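Local coordinates for CBS domain-containing protein CBSX2, chloroplastic (Arabidopsis thaliana, PDB 3SL7) that probably acts as a chloroplast redox regulator, a CBS-pair protein that modulates plant development through the thioredoxin system, at residues W82-F85 against N86-Q89. Sequence-based numbering, arbitrary orientation.
Sequences WKTF and NELQ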
ATOM      1  N   TRP A  82      -9.281  -9.453  -9.900  1.00 61.74           N
ATOM      2  CA  TRP A  82      -9.114 -10.906  -9.942  1.00 56.44           C
ATOM      3  C   TRP A  82      -9.439 -11.527  -8.586  1.00 51.42           C
ATOM      4  O   TRP A  82      -9.132 -10.949  -7.541  1.00 58.25           O
ATOM      5  CB  TRP A  82      -7.693 -11.285 -10.368  1.00 40.99           C
ATOM      6  CG  TRP A  82      -6.609 -10.711  -9.495  1.00 43.46           C
ATOM      7  CD1 TRP A  82      -6.045  -9.476  -9.606  1.00 52.35           C
ATOM      8  CD2 TRP A  82      -5.953 -11.352  -8.388  1.00 45.87           C
ATOM      9  NE1 TRP A  82      -5.083  -9.300  -8.641  1.00 43.93           N
ATOM     10  CE2 TRP A  82      -5.004 -10.435  -7.879  1.00 45.18           C
ATOM     11  CE3 TRP A  82      -6.075 -12.606  -7.778  1.00 38.25           C
ATOM     12  CZ2 TRP A  82      -4.179 -10.733  -6.789  1.00 42.24           C
ATOM     13  CZ3 TRP A  82      -5.251 -12.901  -6.691  1.00 39.77           C
ATOM     14  CH2 TRP A  82      -4.320 -11.963  -6.209  1.00 42.39           C
ATOM     15  N   LYS A  83     -10.062 -12.701  -8.605  1.00 46.41           N
ATOM     16  CA  LYS A  83     -10.507 -13.344  -7.375  1.00 57.01           C
ATOM     17  C   LYS A  83      -9.868 -14.714  -7.159  1.00 65.28           C
ATOM     18  O   LYS A  83      -9.970 -15.295  -6.076  1.00 56.84           O
ATOM     19  CB  LYS A  83     -12.034 -13.441  -7.342  1.00 72.37           C
ATOM     20  CG  LYS A  83     -12.733 -12.087  -7.232  1.00 75.85           C
ATOM     21  CD  LYS A  83     -13.686 -11.847  -8.398  1.00 91.87           C
ATOM     22  CE  LYS A  83     -14.814 -12.869  -8.410  1.00103.70           C
ATOM     23  NZ  LYS A  83     -15.771 -12.632  -9.528  1.00106.81           N
ATOM     24  N   THR A  84      -9.211 -15.227  -8.193  1.00 45.62           N
ATOM     25  CA  THR A  84      -8.461 -16.465  -8.074  1.00 36.32           C
ATOM     26  C   THR A  84      -7.155 -16.333  -8.826  1.00 40.85           C
ATOM     27  O   THR A  84      -7.029 -15.489  -9.707  1.00 44.23           O
ATOM     28  CB  THR A  84      -9.219 -17.633  -8.713  1.00 42.21           C
ATOM     29  OG1 THR A  84      -9.251 -17.452 -10.136  1.00 45.31           O
ATOM     30  CG2 THR A  84     -10.638 -17.702  -8.172  1.00 48.57           C
ATOM     31  N   PHE A  85      -6.194 -17.193  -8.509  1.00 32.11           N
ATOM     32  CA  PHE A  85      -4.923 -17.174  -9.221  1.00 26.70           C
ATOM     33  C   PHE A  85      -5.094 -17.452 -10.711  1.00 35.50           C
ATOM     34  O   PHE A  85      -4.412 -16.860 -11.556  1.00 31.98           O
ATOM     35  CB  PHE A  85      -3.934 -18.161  -8.597  1.00 30.50           C
ATOM     36  CG  PHE A  85      -2.526 -17.963  -9.062  1.00 34.27           C
ATOM     37  CD1 PHE A  85      -1.781 -16.882  -8.602  1.00 32.90           C
ATOM     38  CD2 PHE A  85      -1.946 -18.840  -9.963  1.00 38.28           C
ATOM     39  CE1 PHE A  85      -0.486 -16.677  -9.030  1.00 30.59           C
ATOM     40  CE2 PHE A  85      -0.645 -18.644 -10.399  1.00 37.02           C
ATOM     41  CZ  PHE A  85       0.086 -17.560  -9.929  1.00 39.83           C
ATOM     42  N   ASN A  86      -5.997 -18.367 -11.047  1.00 28.04           N
ATOM     43  CA  ASN A  86      -6.250 -18.648 -12.450  1.00 31.42           C
ATOM     44  C   ASN A  86      -6.750 -17.419 -13.219  1.00 35.67           C
ATOM     45  O   ASN A  86      -6.302 -17.158 -14.336  1.00 34.18           O
ATOM     46  CB  ASN A  86      -7.217 -19.824 -12.599  1.00 41.56           C
ATOM     47  CG  ASN A  86      -7.261 -20.352 -14.008  1.00 68.37           C
ATOM     48  OD1 ASN A  86      -6.382 -21.105 -14.428  1.00 83.44           O
ATOM     49  ND2 ASN A  86      -8.279 -19.950 -14.755  1.00 73.16           N
ATOM     50  N   GLU A  87      -7.664 -16.659 -12.616  1.00 41.35           N
ATOM     51  CA  GLU A  87      -8.168 -15.433 -13.237  1.00 41.49           C
ATOM     52  C   GLU A  87      -7.040 -14.427 -13.396  1.00 35.60           C
ATOM     53  O   GLU A  87      -6.936 -13.744 -14.410  1.00 41.04           O
ATOM     54  CB  GLU A  87      -9.279 -14.814 -12.397  1.00 41.40           C
ATOM     55  CG  GLU A  87     -10.537 -15.648 -12.284  1.00 61.17           C
ATOM     56  CD  GLU A  87     -11.588 -14.968 -11.436  1.00 63.87           C
ATOM     57  OE1 GLU A  87     -11.261 -13.935 -10.825  1.00 41.90           O
ATOM     58  OE2 GLU A  87     -12.732 -15.459 -11.375  1.00 77.43           O
ATOM     59  N   LEU A  88      -6.189 -14.354 -12.382  1.00 36.80           N
ATOM     60  CA  LEU A  88      -5.041 -13.461 -12.407  1.00 38.81           C
ATOM     61  C   LEU A  88      -4.100 -13.815 -13.552  1.00 45.75           C
ATOM     62  O   LEU A  88      -3.652 -12.938 -14.294  1.00 39.68           O
ATOM     63  CB  LEU A  88      -4.292 -13.526 -11.079  1.00 29.26           C
ATOM     64  CG  LEU A  88      -3.009 -12.698 -11.032  1.00 30.05           C
ATOM     65  CD1 LEU A  88      -3.318 -11.222 -11.297  1.00 31.95           C
ATOM     66  CD2 LEU A  88      -2.331 -12.868  -9.685  1.00 29.59           C
ATOM     67  N   GLN A  89      -3.797 -15.102 -13.698  1.00 37.83           N
ATOM     68  CA  GLN A  89      -2.932 -15.541 -14.789  1.00 34.72           C
ATOM     69  C   GLN A  89      -3.541 -15.216 -16.148  1.00 41.21           C
ATOM     70  O   GLN A  89      -2.828 -14.858 -17.088  1.00 43.36           O
ATOM     71  CB  GLN A  89      -2.635 -17.033 -14.698  1.00 35.70           C
ATOM     72  CG  GLN A  89      -1.779 -17.428 -13.506  1.00 34.73           C
ATOM     73  CD  GLN A  89      -1.251 -18.849 -13.637  1.00 42.45           C
ATOM     74  OE1 GLN A  89      -1.970 -19.818 -13.386  1.00 38.12           O
ATOM     75  NE2 GLN A  89       0.008 -18.978 -14.044  1.00 34.97           N
TER
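Leu88 N donates to Thr84 O at 3.0 Å and Gln89 N to Phe85 O at 2.8 Å, the first two i to i+4 bonds of helix 85-93, while the chain from Trp82 to Thr84 runs into that turn as a loop. Thr84 is the N-cap: with chi1 at 69°, OG1 is swung over the start of the helix and takes the N-H of Glu87 at 3.0 Å, nearly straight. Glu87, its chain stretched out from CG, reaches back past the threonine, and its OE1 accepts from Lys83 N at 2.8 Å; the N-H approaches on the anti side, tilted 30° from the plane of the carboxylate. In this CBS-pair protein, helix 85-93 turns apolar side chains to the second subunit, Phe85 and Leu88 both packing on its Val150. There Leu88 lies alongside Trp82, its CD1 over the indole face in a CH-pi contact, 3.6 Å from the five-membered ring centroid; Trp82 also touches that valine. Replacing Trp82 by an alanine is likely to leave Leu88 CD1 without its aromatic surface and to open a gap against Val150 of the second subunit. Beyond, the Gln89 side chain slants past the Phe85 ring, Gln89 CD 3.3 Å from Phe85 CE2, the amide and ring planes 36° apart.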